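Local atomic coordinates of phytanoyl-CoA dioxygenase (Streptomyces malaysiense, PDB entry 6ZYL), a protein that hydroxylates thioholgamide at a beta-carbon as a non-heme monooxygenase, probably using iron and 2-oxoglutarate like its PhyH-family relatives. Residues A[85-99]-A[228-240]. Sequence-based numbering, arbitrary orientation.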
# COMPACT_ATOMS: atom_id res chain seq x y z
N TRP A 85 6.12 -12.68 -6.70
CA TRP A 85 4.88 -12.11 -7.21
C TRP A 85 4.73 -10.65 -6.80
O TRP A 85 4.28 -9.81 -7.59
CB TRP A 85 3.67 -12.93 -6.74
CG TRP A 85 3.39 -12.84 -5.27
CD1 TRP A 85 3.82 -13.70 -4.30
CD2 TRP A 85 2.62 -11.83 -4.60
NE1 TRP A 85 3.36 -13.29 -3.07
CE2 TRP A 85 2.63 -12.15 -3.22
CE3 TRP A 85 1.93 -10.70 -5.02
CZ2 TRP A 85 1.97 -11.37 -2.28
CZ3 TRP A 85 1.27 -9.92 -4.08
CH2 TRP A 85 1.30 -10.27 -2.72
N ALA A 86 5.12 -10.32 -5.56
CA ALA A 86 5.07 -8.94 -5.11
C ALA A 86 6.16 -8.11 -5.79
O ALA A 86 5.91 -6.97 -6.20
CB ALA A 86 5.21 -8.87 -3.59
N ASP A 87 7.36 -8.66 -5.91
CA ASP A 87 8.42 -7.97 -6.63
C ASP A 87 7.98 -7.61 -8.05
O ASP A 87 8.27 -6.52 -8.54
CB ASP A 87 9.69 -8.83 -6.67
CG ASP A 87 10.71 -8.33 -7.67
OD1 ASP A 87 11.48 -7.41 -7.32
OD2 ASP A 87 10.74 -8.85 -8.80
N ARG A 88 7.27 -8.53 -8.71
CA ARG A 88 6.86 -8.30 -10.09
C ARG A 88 5.87 -7.14 -10.19
O ARG A 88 5.97 -6.31 -11.10
CB ARG A 88 6.26 -9.57 -10.68
CG ARG A 88 5.94 -9.49 -12.16
CD ARG A 88 5.42 -10.83 -12.69
NE ARG A 88 4.13 -11.20 -12.10
CZ ARG A 88 3.96 -12.20 -11.25
NH1 ARG A 88 4.98 -12.95 -10.86
NH2 ARG A 88 2.75 -12.46 -10.77
N ILE A 89 4.91 -7.07 -9.26
CA ILE A 89 3.86 -6.06 -9.37
C ILE A 89 4.43 -4.67 -9.13
O ILE A 89 4.13 -3.72 -9.88
CB ILE A 89 2.71 -6.38 -8.41
CG1 ILE A 89 2.00 -7.66 -8.85
CG2 ILE A 89 1.73 -5.22 -8.36
CD1 ILE A 89 0.83 -8.08 -7.99
N VAL A 90 5.25 -4.50 -8.09
CA VAL A 90 5.74 -3.17 -7.77
C VAL A 90 6.67 -2.64 -8.86
O VAL A 90 6.94 -1.43 -8.91
CB VAL A 90 6.45 -3.13 -6.41
CG1 VAL A 90 5.56 -3.72 -5.32
CG2 VAL A 90 7.79 -3.85 -6.47
N HIS A 91 7.17 -3.51 -9.73
CA HIS A 91 7.99 -3.09 -10.87
C HIS A 91 7.21 -3.05 -12.18
O HIS A 91 7.81 -2.79 -13.23
CB HIS A 91 9.20 -4.02 -11.02
CG HIS A 91 10.23 -3.84 -9.95
ND1 HIS A 91 10.17 -4.50 -8.74
CD2 HIS A 91 11.35 -3.08 -9.90
CE1 HIS A 91 11.21 -4.15 -8.00
NE2 HIS A 91 11.94 -3.29 -8.68
N HIS A 92 5.91 -3.28 -12.14
CA HIS A 92 5.12 -3.33 -13.36
C HIS A 92 5.17 -1.99 -14.07
O HIS A 92 4.89 -0.95 -13.45
CB HIS A 92 3.68 -3.71 -13.05
CG HIS A 92 2.89 -4.12 -14.25
ND1 HIS A 92 2.41 -3.22 -15.17
CD2 HIS A 92 2.50 -5.34 -14.68
CE1 HIS A 92 1.76 -3.86 -16.12
NE2 HIS A 92 1.80 -5.15 -15.85
N PRO A 93 5.50 -1.95 -15.37
CA PRO A 93 5.66 -0.65 -16.04
C PRO A 93 4.40 0.20 -16.04
O PRO A 93 4.51 1.44 -15.97
CB PRO A 93 6.07 -1.04 -17.47
CG PRO A 93 6.61 -2.44 -17.37
CD PRO A 93 5.83 -3.09 -16.25
N ALA A 94 3.22 -0.40 -16.13
CA ALA A 94 1.99 0.39 -16.12
C ALA A 94 1.84 1.14 -14.80
O ALA A 94 1.44 2.31 -14.79
CB ALA A 94 0.78 -0.51 -16.37
N ILE A 95 2.16 0.49 -13.69
CA ILE A 95 2.06 1.15 -12.39
C ILE A 95 3.14 2.22 -12.27
O ILE A 95 2.86 3.36 -11.86
CB ILE A 95 2.16 0.12 -11.25
CG1 ILE A 95 0.96 -0.84 -11.32
CG2 ILE A 95 2.21 0.82 -9.91
CD1 ILE A 95 1.02 -1.99 -10.33
N LEU A 96 4.38 1.89 -12.64
CA LEU A 96 5.46 2.87 -12.54
C LEU A 96 5.19 4.08 -13.43
O LEU A 96 5.47 5.22 -13.04
CB LEU A 96 6.79 2.22 -12.91
CG LEU A 96 7.29 1.12 -11.97
CD1 LEU A 96 8.69 0.67 -12.39
CD2 LEU A 96 7.29 1.57 -10.52
N ASP A 97 4.66 3.85 -14.64
CA ASP A 97 4.34 4.97 -15.51
C ASP A 97 3.24 5.84 -14.91
O ASP A 97 3.32 7.08 -14.95
CB ASP A 97 3.91 4.46 -16.89
CG ASP A 97 5.07 3.93 -17.71
OD1 ASP A 97 6.24 4.19 -17.34
OD2 ASP A 97 4.81 3.25 -18.72
N ALA A 98 2.21 5.22 -14.35
CA ALA A 98 1.13 5.98 -13.73
C ALA A 98 1.65 6.79 -12.55
O ALA A 98 1.31 7.96 -12.39
CB ALA A 98 0.01 5.05 -13.29
N VAL A 99 2.48 6.17 -11.70
CA VAL A 99 2.99 6.87 -10.53
C VAL A 99 3.93 7.99 -10.95
O VAL A 99 3.92 9.08 -10.37
CB VAL A 99 3.69 5.87 -9.58
CG1 VAL A 99 4.38 6.61 -8.45
CG2 VAL A 99 2.68 4.86 -9.04
N GLY A 228 -13.35 -14.01 -0.58
CA GLY A 228 -12.45 -13.06 0.01
C GLY A 228 -12.06 -11.95 -0.95
O GLY A 228 -12.02 -12.13 -2.17
N ARG A 229 -11.78 -10.78 -0.38
CA ARG A 229 -11.37 -9.60 -1.13
C ARG A 229 -9.88 -9.37 -0.89
O ARG A 229 -9.47 -9.17 0.26
CB ARG A 229 -12.19 -8.39 -0.70
CG ARG A 229 -11.93 -7.11 -1.48
CD ARG A 229 -11.84 -5.92 -0.53
NE ARG A 229 -10.52 -5.84 0.09
CZ ARG A 229 -10.10 -4.81 0.82
NH1 ARG A 229 -10.89 -3.77 1.03
NH2 ARG A 229 -8.88 -4.82 1.34
N PHE A 230 -9.09 -9.39 -1.96
CA PHE A 230 -7.63 -9.32 -1.87
C PHE A 230 -7.14 -8.05 -2.54
O PHE A 230 -7.39 -7.85 -3.74
CB PHE A 230 -6.97 -10.54 -2.52
CG PHE A 230 -7.09 -11.81 -1.73
CD1 PHE A 230 -8.31 -12.46 -1.62
CD2 PHE A 230 -5.99 -12.36 -1.10
CE1 PHE A 230 -8.42 -13.63 -0.90
CE2 PHE A 230 -6.10 -13.53 -0.37
CZ PHE A 230 -7.32 -14.17 -0.27
N ASN A 231 -6.42 -7.22 -1.80
CA ASN A 231 -5.82 -6.01 -2.34
C ASN A 231 -4.37 -5.91 -1.89
O ASN A 231 -4.03 -6.25 -0.76
CB ASN A 231 -6.61 -4.78 -1.91
CG ASN A 231 -8.00 -4.74 -2.52
OD1 ASN A 231 -8.93 -5.36 -2.00
ND2 ASN A 231 -8.15 -4.03 -3.63
N PHE A 232 -3.52 -5.46 -2.81
CA PHE A 232 -2.08 -5.35 -2.62
C PHE A 232 -1.72 -3.88 -2.75
O PHE A 232 -1.86 -3.29 -3.83
CB PHE A 232 -1.35 -6.22 -3.64
CG PHE A 232 0.14 -6.12 -3.57
CD1 PHE A 232 0.84 -6.64 -2.49
CD2 PHE A 232 0.86 -5.53 -4.60
CE1 PHE A 232 2.22 -6.56 -2.43
CE2 PHE A 232 2.23 -5.44 -4.55
CZ PHE A 232 2.92 -5.96 -3.46
N ALA A 233 -1.28 -3.28 -1.65
CA ALA A 233 -1.03 -1.84 -1.57
C ALA A 233 0.46 -1.56 -1.61
O ALA A 233 1.25 -2.24 -0.96
CB ALA A 233 -1.64 -1.25 -0.30
N ILE A 234 0.84 -0.53 -2.38
CA ILE A 234 2.23 -0.19 -2.61
C ILE A 234 2.41 1.29 -2.32
O ILE A 234 1.74 2.13 -2.93
CB ILE A 234 2.68 -0.50 -4.05
CG1 ILE A 234 2.16 -1.86 -4.51
CG2 ILE A 234 4.20 -0.44 -4.17
CD1 ILE A 234 2.18 -2.03 -6.03
N ASP A 235 3.32 1.61 -1.41
CA ASP A 235 3.65 3.00 -1.11
C ASP A 235 4.83 3.43 -1.98
O ASP A 235 5.93 2.89 -1.85
CB ASP A 235 3.98 3.17 0.37
CG ASP A 235 2.76 3.09 1.25
OD1 ASP A 235 1.71 3.65 0.85
OD2 ASP A 235 2.84 2.47 2.33
N TYR A 236 4.59 4.39 -2.87
CA TYR A 236 5.63 4.97 -3.70
C TYR A 236 5.98 6.35 -3.16
O TYR A 236 5.10 7.12 -2.76
CB TYR A 236 5.17 5.08 -5.15
CG TYR A 236 5.08 3.74 -5.86
CD1 TYR A 236 6.20 3.18 -6.47
CD2 TYR A 236 3.89 3.04 -5.91
CE1 TYR A 236 6.12 1.95 -7.11
CE2 TYR A 236 3.80 1.81 -6.55
CZ TYR A 236 4.92 1.28 -7.15
OH TYR A 236 4.84 0.06 -7.79
N ILE A 237 7.28 6.65 -3.14
CA ILE A 237 7.79 7.94 -2.69
C ILE A 237 8.86 8.39 -3.67
O ILE A 237 9.39 7.61 -4.46
CB ILE A 237 8.38 7.88 -1.26
CG1 ILE A 237 9.58 6.94 -1.22
CG2 ILE A 237 7.33 7.44 -0.26
CD1 ILE A 237 10.34 6.95 0.11
N THR A 238 9.17 9.68 -3.61
CA THR A 238 10.34 10.24 -4.28
C THR A 238 11.43 10.51 -3.26
O THR A 238 11.20 10.46 -2.04
CB THR A 238 9.97 11.54 -4.99
OG1 THR A 238 9.98 12.62 -4.05
CG2 THR A 238 8.60 11.43 -5.64
N PRO A 239 12.65 10.80 -3.71
CA PRO A 239 13.73 11.13 -2.76
C PRO A 239 13.50 12.41 -1.98
O PRO A 239 14.31 12.73 -1.10
CB PRO A 239 14.98 11.24 -3.66
CG PRO A 239 14.61 10.55 -4.95
CD PRO A 239 13.12 10.76 -5.11
N ARG A 240 12.45 13.17 -2.28
CA ARG A 240 12.11 14.35 -1.49
C ARG A 240 11.32 14.00 -0.24
O ARG A 240 11.13 14.87 0.61
CB ARG A 240 11.32 15.34 -2.34
CG ARG A 240 12.13 15.98 -3.46
CD ARG A 240 11.44 17.21 -4.04
NE ARG A 240 11.19 18.24 -3.03
CZ ARG A 240 11.91 19.35 -2.89
NH1 ARG A 240 12.94 19.59 -3.70
NH2 ARG A 240 11.61 20.22 -1.94
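Two short helices lie over strand 229-237: helix 85-90, its axis 10.1 Å from the strand's at closest and crossing at -56°, and helix 93-99 beyond it at -45°. The strand runs through the large mixed sheet of the double-stranded beta-helix fold expected of a PhyH-family oxygenase, and Phe232, Ile234 and Tyr236 rise from one side of it toward the helices. Phe232 offers a ring face to the edge of Trp85, with the planes at 61° and the six-membered rings 5.0 Å apart between centroids. Val90 CG1 sits at the edge of the same Phe232 ring and also packs on Ile234 CG2, 3.7 Å away, so this one methyl bridges two strand residues. Tyr236 carries the largest share of the contact and its one hydrogen bond. With CG anti to the carbonyl carbon, its ring extends to Val90, where Tyr236 OH donates to Val90 O over 2.8 Å. Val99 CG2 covers one face of this ring in a CH-pi contact, 4.2 Å from the centroid, while Leu96 CD2 approaches CE1. A phenylalanine in place of Tyr236 would probably keep much of this packing but leave Val90 O without the hydroxyl that ties this backbone carbonyl to the sheet. On the strand's other side, Asp235 forms a salt bridge with Arg145 and a hydrogen bond with Ser111 OG. Ile95 CG2 closes in beside the tyrosine hydroxyl, 3.5 Å from Tyr236 OH.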